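Local coordinates for protein trehalose-6-phosphate phosphatase (Neosartorya fumigata, PDB 5DXL) that belongs to the HAD clan of phosphatase-like proteins and pairs a Rossmann-like core domain with a smaller alpha/beta cap domain, at residues P33-D37 / P38-I42; T165-R169 / W170-V174; A260-I263 / G264-M268. One frame throughout, in Å; residues are numbered along the deposited sequence.

Contact 1 of 3, residues P33-D37 / P38-I42; sequences PIVKD and PQAAI
Val35 and Ala41 supply the apolar part of this local contact, in which the loop after strand 21-25 doubles back on itself. The CG2 branch of Val35 lies 3.6 Å from the CB of Ala41 and also reaches the CB of Ala40, 4.1 Å away. Two alanines suit the place because single methyls let the valine branch come close to the backbone of the turn.

Hydrogen bonds form the second group, and both fall on Asp37. The O of Asp37 accepts from the N of Ala40 at 2.7 Å, closing a type I turn over Pro38 and Gln39. The donor stands well above the carbonyl plane, and the N-H...O angle of 136° is bent, as is common in a tight turn. The carboxylate also takes part: with CG anti to the backbone N (chi1 177°), OD1 of Asp37 swings round to the N of Gln39 at 3.2 Å. The bond closes an Asx turn; the N-H of Gln39 comes to OD1 from above the carboxylate plane, with an N-H...O angle of 150°.

Proline fits the first turn position, since its ring fixes phi and its missing N-H is not needed there. The short 3-10 segment 38-40 continues with the N of Ala41 bonding to the O of Pro38 at 3.1 Å. Beyond the two segments, Arg68 donates to the O of Pro38, and the OH of Tyr27, earlier in the same loop, is hydrogen-bonded to the O of Ala41.

One aspartate thus holds two successive backbone N-H groups by two different oxygens, and its negative charge, at the start of the 3-10 segment, would probably interact favourably with them.

Contact 2 of 3, residues T165-R169 / W170-V174; sequences TVAKR and WEVEV
Val166, Val172 and Trp170 meet at the apolar centre of a tight connection in the cap domain, where a short helix, about 166-169, turns into strand 172-177 at the border of a four-stranded antiparallel sheet. The CG1 branch of Val166, anti to its own N (chi1 178°), touches two partners: CG2 of Val172 and CE3 of Trp170, each 4.0 Å away. Ala167 sits beside them, its CA 3.9 Å from CG2 of Val172, and its small side chain lets helix and strand lie close. Trp112 of helix 112-125 covers this cluster, touching both valines and meeting the ring of Trp170 edge to face.

Further out, Arg169 runs alongside the tryptophan. The extended chain of Arg169 lays its CD over the six-membered ring of Trp170, 3.7 Å from the centroid, in a CH-pi contact. Beyond CD the guanidinium continues over the rim of the indole, the two planes only 20° apart, with CZ2 of Trp170 over one of its faces. Arginine suits the site by offering methylenes to the ring while its charged end stays at the exposed surface.

At the polar edge the O of Val166 takes the N-H of Trp170 at 3.0 Å, almost straight at 168°, and also that of Arg169, so one carbonyl holds the end of the helical turn. Glu171 then centres an inverse gamma turn, with a weak bond from the N of Val172 to the O of Trp170. Across the bend a water bridges helix and strand, its oxygen 2.7 Å from the O of Ala167 and 2.7 Å from the O of Val172.

Contact 3 of 3, residues A260-I263 / G264-M268; sequences ADVI and GTISM
Val262 and Ile266, one helical turn apart, lie side by side on the packed face of helix 259-270, with CG1 of Val262 3.9 Å from CD1 of Ile266. Both are buried, as is Ile263; branched aliphatic chains fill this face, where Leu31 and helix 45-56 close over the isoleucines.

Thr265 is buried too, towards helix 8-17 and Leu256, and deals with its hydroxyl inside the helix. Held beside its own N (chi1 -66°), OG1 of Thr265 donates to the O of Asp261 at 2.9 Å. The N of Thr265 reaches the O of Asp261, also at 2.9 Å, from the opposite face of the carbonyl plane. Ser267 repeats the device, its OG 3.0 Å from the O of Ile263, above the carbonyl plane.

The other side is looser. Ala260 is exposed and Gly264 only partly covered; the bond from the N of Gly264 to the O of Ala260, 2.9 Å, joins them, and they add little or no side chain here.

Hydroxyls bonded to the i-4 carbonyl are common in alpha-helices; an apolar face packed on neighbouring helices and a strand, with a more exposed back, is what a helix flanking the sheet of a Rossmann-like HAD core presents.

In the fold
Contacts 1 and 3 are neighbours, with centres 19 Å apart and nearest atoms about 6 Å apart without touching. Both belong to the core side of the molecule: Leu31, in the same loop as contact 1, packs on the helix of contact 3. Contact 2 lies across the chain's centre from both, in the cap, its centre 35 Å from that of contact 1 and 41 Å from that of contact 3. Contact 1 borders Asp28 and Asp217, acidic residues that, judging by HAD signature sequences, probably lie at the active site between core and cap. Contact 3 joins a core helix to its neighbours, while contact 2 lies at the edge strand of the cap sheet.

Contact 1 of 3, residues P33-D37 / P38-I42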
ATOM      1  N   PRO A  33      15.971  -2.190  -1.376  1.00 12.97           N
ATOM      2  CA  PRO A  33      16.024  -2.367  -2.830  1.00 14.70           C
ATOM      3  C   PRO A  33      15.203  -3.541  -3.362  1.00 15.49           C
ATOM      4  O   PRO A  33      14.980  -4.521  -2.645  1.00 15.22           O
ATOM      5  CB  PRO A  33      17.522  -2.603  -3.091  1.00 19.44           C
ATOM      6  CG  PRO A  33      18.206  -1.920  -1.961  1.00 20.64           C
ATOM      7  CD  PRO A  33      17.311  -2.138  -0.765  1.00 15.45           C
ATOM      8  N   ILE A  34      14.743  -3.416  -4.606  1.00 15.55           N
ATOM      9  CA  ILE A  34      14.157  -4.527  -5.351  1.00 14.83           C
ATOM     10  C   ILE A  34      15.189  -5.634  -5.499  1.00 21.69           C
ATOM     11  O   ILE A  34      16.323  -5.378  -5.903  1.00 20.61           O
ATOM     12  CB  ILE A  34      13.694  -4.110  -6.759  1.00 19.13           C
ATOM     13  CG1 ILE A  34      12.623  -3.030  -6.670  1.00 18.64           C
ATOM     14  CG2 ILE A  34      13.168  -5.322  -7.521  1.00 20.14           C
ATOM     15  CD1 ILE A  34      11.399  -3.516  -6.005  1.00 19.35           C
ATOM     16  N   VAL A  35      14.797  -6.852  -5.152  1.00 21.14           N
ATOM     17  CA  VAL A  35      15.680  -8.000  -5.308  1.00 24.61           C
ATOM     18  C   VAL A  35      14.896  -9.173  -5.841  1.00 21.42           C
ATOM     19  O   VAL A  35      13.664  -9.192  -5.818  1.00 21.10           O
ATOM     20  CB  VAL A  35      16.355  -8.417  -3.985  1.00 25.60           C
ATOM     21  CG1 VAL A  35      17.356  -7.366  -3.529  1.00 24.05           C
ATOM     22  CG2 VAL A  35      15.309  -8.686  -2.929  1.00 23.13           C
ATOM     23  N   LYS A  36      15.624 -10.170  -6.324  1.00 28.02           N
ATOM     24  CA  LYS A  36      15.006 -11.398  -6.779  1.00 28.96           C
ATOM     25  C   LYS A  36      14.566 -12.245  -5.590  1.00 25.93           C
ATOM     26  O   LYS A  36      13.408 -12.633  -5.500  1.00 25.61           O
ATOM     27  CB  LYS A  36      15.978 -12.178  -7.656  1.00 31.50           C
ATOM     28  CG  LYS A  36      15.381 -13.365  -8.351  1.00 26.40           C
ATOM     29  CD  LYS A  36      16.369 -13.892  -9.377  1.00 22.31           C
ATOM     30  CE  LYS A  36      15.878 -15.160  -9.992  1.00 23.11           C
ATOM     31  NZ  LYS A  36      16.975 -15.718 -10.813  1.00 13.65           N
ATOM     32  N   ASP A  37      15.503 -12.513  -4.681  1.00 28.09           N
ATOM     33  CA  ASP A  37      15.237 -13.362  -3.522  1.00 33.19           C
ATOM     34  C   ASP A  37      14.637 -12.538  -2.387  1.00 29.83           C
ATOM     35  O   ASP A  37      15.335 -11.718  -1.796  1.00 29.01           O
ATOM     36  CB  ASP A  37      16.532 -14.053  -3.073  1.00 32.05           C
ATOM     37  CG  ASP A  37      16.355 -14.908  -1.823  1.00 36.02           C
ATOM     38  OD1 ASP A  37      15.204 -15.194  -1.425  1.00 35.04           O
ATOM     39  OD2 ASP A  37      17.388 -15.306  -1.243  1.00 34.60           O
ATOM     40  N   PRO A  38      13.342 -12.756  -2.083  1.00 22.81           N
ATOM     41  CA  PRO A  38      12.620 -11.975  -1.066  1.00 30.26           C
ATOM     42  C   PRO A  38      13.313 -11.974   0.301  1.00 36.16           C
ATOM     43  O   PRO A  38      13.186 -11.005   1.050  1.00 34.50           O
ATOM     44  CB  PRO A  38      11.258 -12.674  -0.991  1.00 31.90           C
ATOM     45  CG  PRO A  38      11.080 -13.264  -2.348  1.00 39.63           C
ATOM     46  CD  PRO A  38      12.456 -13.719  -2.756  1.00 32.43           C
ATOM     47  N   GLN A  39      14.044 -13.041   0.606  1.00 33.81           N
ATOM     48  CA  GLN A  39      14.826 -13.112   1.832  1.00 32.92           C
ATOM     49  C   GLN A  39      16.006 -12.137   1.842  1.00 34.86           C
ATOM     50  O   GLN A  39      16.442 -11.685   2.906  1.00 32.24           O
ATOM     51  CB  GLN A  39      15.329 -14.534   2.039  1.00 25.90           C
ATOM     52  CG  GLN A  39      14.238 -15.495   2.452  1.00 40.49           C
ATOM     53  CD  GLN A  39      13.755 -15.233   3.867  1.00 41.21           C
ATOM     54  OE1 GLN A  39      12.755 -14.540   4.083  1.00 39.79           O
ATOM     55  NE2 GLN A  39      14.473 -15.783   4.844  1.00 28.81           N
ATOM     56  N   ALA A  40      16.525 -11.822   0.658  1.00 29.73           N
ATOM     57  CA  ALA A  40      17.589 -10.830   0.525  1.00 33.86           C
ATOM     58  C   ALA A  40      17.063  -9.430   0.845  1.00 32.34           C
ATOM     59  O   ALA A  40      17.838  -8.481   0.984  1.00 35.31           O
ATOM     60  CB  ALA A  40      18.187 -10.866  -0.883  1.00 28.98           C
ATOM     61  N   ALA A  41      15.742  -9.307   0.953  1.00 27.73           N
ATOM     62  CA  ALA A  41      15.129  -8.027   1.288  1.00 26.21           C
ATOM     63  C   ALA A  41      14.603  -8.040   2.714  1.00 29.46           C
ATOM     64  O   ALA A  41      13.752  -7.232   3.066  1.00 21.89           O
ATOM     65  CB  ALA A  41      14.003  -7.684   0.310  1.00 26.19           C
ATOM     66  N   ILE A  42      15.089  -8.988   3.512  1.00 26.45           N
ATOM     67  CA  ILE A  42      14.952  -8.922   4.964  1.00 24.83           C
ATOM     68  C   ILE A  42      15.605  -7.628   5.401  1.00 19.30           C
ATOM     69  O   ILE A  42      16.724  -7.329   4.964  1.00 23.02           O
ATOM     70  CB  ILE A  42      15.605 -10.141   5.645  1.00 25.32           C
ATOM     71  CG1 ILE A  42      14.651 -11.332   5.599  1.00 26.90           C
ATOM     72  CG2 ILE A  42      15.998  -9.826   7.075  1.00 26.32           C
ATOM     73  CD1 ILE A  42      15.321 -12.654   5.859  1.00 33.35           C
TER

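Contact 2 of 3, residues T165-R169 / W170-V174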
ATOM      1  N   THR A 165     -23.583  -7.851 -11.986  1.00 24.11           N
ATOM      2  CA  THR A 165     -24.181  -8.721 -10.984  1.00 23.70           C
ATOM      3  C   THR A 165     -23.382  -8.681  -9.685  1.00 27.06           C
ATOM      4  O   THR A 165     -23.711  -7.929  -8.763  1.00 27.78           O
ATOM      5  CB  THR A 165     -24.287 -10.182 -11.492  1.00 25.70           C
ATOM      6  OG1 THR A 165     -22.999 -10.649 -11.916  1.00 26.16           O
ATOM      7  CG2 THR A 165     -25.250 -10.269 -12.674  1.00 30.65           C
ATOM      8  N   VAL A 166     -22.322  -9.479  -9.631  1.00 24.24           N
ATOM      9  CA  VAL A 166     -21.506  -9.616  -8.432  1.00 23.94           C
ATOM     10  C   VAL A 166     -21.012  -8.277  -7.870  1.00 25.05           C
ATOM     11  O   VAL A 166     -21.096  -8.027  -6.666  1.00 25.67           O
ATOM     12  CB  VAL A 166     -20.294 -10.528  -8.713  1.00 25.16           C
ATOM     13  CG1 VAL A 166     -19.415 -10.645  -7.476  1.00 21.94           C
ATOM     14  CG2 VAL A 166     -20.765 -11.897  -9.177  1.00 24.47           C
ATOM     15  N   ALA A 167     -20.523  -7.404  -8.744  1.00 20.71           N
ATOM     16  CA  ALA A 167     -19.919  -6.147  -8.307  1.00 23.15           C
ATOM     17  C   ALA A 167     -20.946  -5.136  -7.803  1.00 25.77           C
ATOM     18  O   ALA A 167     -20.591  -4.105  -7.234  1.00 24.24           O
ATOM     19  CB  ALA A 167     -19.108  -5.541  -9.437  1.00 23.44           C
ATOM     20  N   LYS A 168     -22.222  -5.417  -8.022  1.00 28.43           N
ATOM     21  CA  LYS A 168     -23.253  -4.510  -7.538  1.00 30.96           C
ATOM     22  C   LYS A 168     -23.860  -5.021  -6.236  1.00 30.97           C
ATOM     23  O   LYS A 168     -24.586  -4.297  -5.560  1.00 30.48           O
ATOM     24  CB  LYS A 168     -24.327  -4.304  -8.609  1.00 31.95           C
ATOM     25  CG  LYS A 168     -23.834  -3.453  -9.777  1.00 30.80           C
ATOM     26  CD  LYS A 168     -24.948  -3.071 -10.735  1.00 44.92           C
ATOM     27  CE  LYS A 168     -24.617  -1.777 -11.473  1.00 49.09           C
ATOM     28  NZ  LYS A 168     -24.784  -0.575 -10.598  1.00 59.32           N
ATOM     29  N   ARG A 169     -23.540  -6.261  -5.873  1.00 25.96           N
ATOM     30  CA  ARG A 169     -24.048  -6.832  -4.631  1.00 25.02           C
ATOM     31  C   ARG A 169     -22.997  -6.851  -3.522  1.00 28.65           C
ATOM     32  O   ARG A 169     -23.320  -6.676  -2.349  1.00 28.36           O
ATOM     33  CB  ARG A 169     -24.568  -8.247  -4.858  1.00 27.00           C
ATOM     34  CG  ARG A 169     -25.180  -8.846  -3.604  1.00 34.04           C
ATOM     35  CD  ARG A 169     -25.793 -10.209  -3.842  1.00 38.29           C
ATOM     36  NE  ARG A 169     -26.262 -10.785  -2.583  1.00 45.87           N
ATOM     37  CZ  ARG A 169     -26.810 -11.990  -2.466  1.00 50.41           C
ATOM     38  NH1 ARG A 169     -26.966 -12.760  -3.537  1.00 43.12           N
ATOM     39  NH2 ARG A 169     -27.203 -12.424  -1.276  1.00 54.97           N
ATOM     40  N   TRP A 170     -21.743  -7.087  -3.891  1.00 24.73           N
ATOM     41  CA  TRP A 170     -20.660  -7.092  -2.909  1.00 23.94           C
ATOM     42  C   TRP A 170     -19.637  -5.991  -3.220  1.00 22.82           C
ATOM     43  O   TRP A 170     -19.557  -5.505  -4.349  1.00 25.02           O
ATOM     44  CB  TRP A 170     -19.970  -8.460  -2.872  1.00 23.18           C
ATOM     45  CG  TRP A 170     -20.788  -9.620  -2.293  1.00 20.36           C
ATOM     46  CD1 TRP A 170     -20.866 -10.001  -0.977  1.00 20.20           C
ATOM     47  CD2 TRP A 170     -21.579 -10.562  -3.027  1.00 19.11           C
ATOM     48  NE1 TRP A 170     -21.676 -11.110  -0.850  1.00 16.34           N
ATOM     49  CE2 TRP A 170     -22.124 -11.471  -2.096  1.00 20.23           C
ATOM     50  CE3 TRP A 170     -21.889 -10.715  -4.383  1.00 21.21           C
ATOM     51  CZ2 TRP A 170     -22.951 -12.521  -2.479  1.00 21.77           C
ATOM     52  CZ3 TRP A 170     -22.709 -11.756  -4.760  1.00 24.29           C
ATOM     53  CH2 TRP A 170     -23.233 -12.647  -3.815  1.00 24.96           C
ATOM     54  N   GLU A 171     -18.859  -5.604  -2.211  1.00 21.95           N
ATOM     55  CA  GLU A 171     -17.833  -4.577  -2.359  1.00 22.10           C
ATOM     56  C   GLU A 171     -16.568  -5.168  -2.980  1.00 19.65           C
ATOM     57  O   GLU A 171     -15.546  -5.332  -2.317  1.00 17.04           O
ATOM     58  CB  GLU A 171     -17.503  -3.936  -1.005  1.00 22.01           C
ATOM     59  CG  GLU A 171     -18.613  -3.062  -0.449  1.00 31.32           C
ATOM     60  CD  GLU A 171     -18.975  -1.918  -1.380  1.00 41.83           C
ATOM     61  OE1 GLU A 171     -18.057  -1.198  -1.833  1.00 42.32           O
ATOM     62  OE2 GLU A 171     -20.179  -1.742  -1.666  1.00 48.28           O
ATOM     63  N   VAL A 172     -16.663  -5.512  -4.253  1.00 18.78           N
ATOM     64  CA  VAL A 172     -15.544  -6.106  -4.973  1.00 17.88           C
ATOM     65  C   VAL A 172     -15.325  -5.350  -6.261  1.00 19.66           C
ATOM     66  O   VAL A 172     -16.205  -4.631  -6.734  1.00 18.83           O
ATOM     67  CB  VAL A 172     -15.780  -7.601  -5.303  1.00 14.24           C
ATOM     68  CG1 VAL A 172     -15.915  -8.418  -4.022  1.00 16.74           C
ATOM     69  CG2 VAL A 172     -17.011  -7.783  -6.197  1.00 19.34           C
ATOM     70  N   GLU A 173     -14.146  -5.505  -6.838  1.00 18.51           N
ATOM     71  CA  GLU A 173     -13.946  -4.951  -8.160  1.00 19.87           C
ATOM     72  C   GLU A 173     -13.419  -6.006  -9.101  1.00 15.83           C
ATOM     73  O   GLU A 173     -12.804  -6.986  -8.681  1.00 16.07           O
ATOM     74  CB  GLU A 173     -13.011  -3.753  -8.116  1.00 22.78           C
ATOM     75  CG  GLU A 173     -11.644  -4.049  -7.613  1.00 23.36           C
ATOM     76  CD  GLU A 173     -10.881  -2.776  -7.336  1.00 36.34           C
ATOM     77  OE1 GLU A 173     -11.422  -1.688  -7.631  1.00 32.73           O
ATOM     78  OE2 GLU A 173      -9.752  -2.862  -6.812  1.00 30.78           O
ATOM     79  N   VAL A 174     -13.691  -5.794 -10.385  1.00 17.20           N
ATOM     80  CA  VAL A 174     -13.257  -6.696 -11.433  1.00 20.22           C
ATOM     81  C   VAL A 174     -12.095  -6.053 -12.187  1.00 21.58           C
ATOM     82  O   VAL A 174     -12.223  -4.935 -12.685  1.00 27.01           O
ATOM     83  CB  VAL A 174     -14.415  -7.023 -12.403  1.00 22.40           C
ATOM     84  CG1 VAL A 174     -14.038  -8.167 -13.301  1.00 23.99           C
ATOM     85  CG2 VAL A 174     -15.690  -7.358 -11.625  1.00 23.49           C
TER
HETATM   86  O   HOH W   1     -18.324  -3.096  -6.243  1.00 34.89           O

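Contact 3 of 3, residues A260-I263 / G264-M268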
ATOM      1  N   ALA A 260      17.993   4.052  -0.601  1.00 11.87           N
ATOM      2  CA  ALA A 260      19.008   4.659   0.252  1.00 13.73           C
ATOM      3  C   ALA A 260      18.651   6.101   0.568  1.00 10.68           C
ATOM      4  O   ALA A 260      18.916   6.578   1.673  1.00 11.44           O
ATOM      5  CB  ALA A 260      20.380   4.588  -0.401  1.00 16.17           C
ATOM      6  N   ASP A 261      18.055   6.791  -0.402  1.00 11.04           N
ATOM      7  CA  ASP A 261      17.632   8.173  -0.195  1.00 10.93           C
ATOM      8  C   ASP A 261      16.433   8.244   0.748  1.00 13.64           C
ATOM      9  O   ASP A 261      16.300   9.187   1.523  1.00 11.60           O
ATOM     10  CB  ASP A 261      17.309   8.834  -1.539  1.00 12.29           C
ATOM     11  CG  ASP A 261      18.489   8.805  -2.482  1.00 16.09           C
ATOM     12  OD1 ASP A 261      19.591   9.221  -2.061  1.00 20.25           O
ATOM     13  OD2 ASP A 261      18.326   8.320  -3.613  1.00 14.76           O
ATOM     14  N   VAL A 262      15.556   7.251   0.676  1.00 10.48           N
ATOM     15  CA  VAL A 262      14.426   7.187   1.597  1.00 10.68           C
ATOM     16  C   VAL A 262      14.942   7.052   3.027  1.00 11.35           C
ATOM     17  O   VAL A 262      14.538   7.796   3.933  1.00 10.65           O
ATOM     18  CB  VAL A 262      13.495   6.012   1.253  1.00  9.48           C
ATOM     19  CG1 VAL A 262      12.369   5.892   2.296  1.00 11.13           C
ATOM     20  CG2 VAL A 262      12.922   6.192  -0.149  1.00  9.56           C
ATOM     21  N   ILE A 263      15.851   6.104   3.232  1.00 10.39           N
ATOM     22  CA  ILE A 263      16.388   5.880   4.568  1.00 11.00           C
ATOM     23  C   ILE A 263      17.140   7.117   5.045  1.00 12.05           C
ATOM     24  O   ILE A 263      16.994   7.520   6.200  1.00 11.43           O
ATOM     25  CB  ILE A 263      17.291   4.644   4.608  1.00 10.91           C
ATOM     26  CG1 ILE A 263      16.483   3.399   4.219  1.00 12.08           C
ATOM     27  CG2 ILE A 263      17.915   4.469   5.996  1.00 12.18           C
ATOM     28  CD1 ILE A 263      15.259   3.147   5.106  1.00 14.21           C
ATOM     29  N   GLY A 264      17.904   7.745   4.151  1.00 11.84           N
ATOM     30  CA  GLY A 264      18.603   8.974   4.504  1.00 13.02           C
ATOM     31  C   GLY A 264      17.663  10.087   4.929  1.00 13.26           C
ATOM     32  O   GLY A 264      17.945  10.830   5.878  1.00 12.89           O
ATOM     33  N   THR A 265      16.538  10.198   4.232  1.00 10.56           N
ATOM     34  CA  THR A 265      15.532  11.208   4.541  1.00 10.10           C
ATOM     35  C   THR A 265      14.893  10.961   5.910  1.00 12.54           C
ATOM     36  O   THR A 265      14.742  11.893   6.712  1.00 11.27           O
ATOM     37  CB  THR A 265      14.461  11.240   3.466  1.00 12.96           C
ATOM     38  OG1 THR A 265      15.066  11.702   2.255  1.00 13.85           O
ATOM     39  CG2 THR A 265      13.347  12.194   3.846  1.00 13.16           C
ATOM     40  N   ILE A 266      14.536   9.712   6.190  1.00 10.47           N
ATOM     41  CA  ILE A 266      13.941   9.406   7.488  1.00 10.67           C
ATOM     42  C   ILE A 266      14.970   9.627   8.604  1.00 13.96           C
ATOM     43  O   ILE A 266      14.627  10.145   9.664  1.00 12.53           O
ATOM     44  CB  ILE A 266      13.387   7.971   7.528  1.00 10.17           C
ATOM     45  CG1 ILE A 266      12.289   7.822   6.476  1.00 10.86           C
ATOM     46  CG2 ILE A 266      12.801   7.669   8.902  1.00 14.24           C
ATOM     47  CD1 ILE A 266      11.929   6.378   6.182  1.00 16.85           C
ATOM     48  N   SER A 267      16.232   9.276   8.352  1.00 10.90           N
ATOM     49  CA  SER A 267      17.302   9.550   9.327  1.00 11.72           C
ATOM     50  C   SER A 267      17.418  11.036   9.641  1.00 13.93           C
ATOM     51  O   SER A 267      17.593  11.413  10.806  1.00 15.18           O
ATOM     52  CB  SER A 267      18.640   9.020   8.814  1.00 16.45           C
ATOM     53  OG  SER A 267      18.599   7.611   8.703  1.00 24.60           O
HETATM   54  N   MSE A 268      17.306  11.879   8.617  1.00 13.23           N
HETATM   55  CA  MSE A 268      17.336  13.325   8.822  1.00 15.16           C
HETATM   56  C   MSE A 268      16.222  13.736   9.776  1.00 16.49           C
HETATM   57  O   MSE A 268      16.444  14.537  10.687  1.00 14.38           O
HETATM   58  CB  MSE A 268      17.198  14.086   7.496  1.00 14.72           C
HETATM   59  CG  MSE A 268      16.950  15.608   7.674  1.00 13.32           C
HETATM   60 SE   MSE A 268      16.573  16.403   5.938  1.00 29.49          SE
HETATM   61  CE  MSE A 268      14.750  15.684   5.795  1.00 16.74           C
TER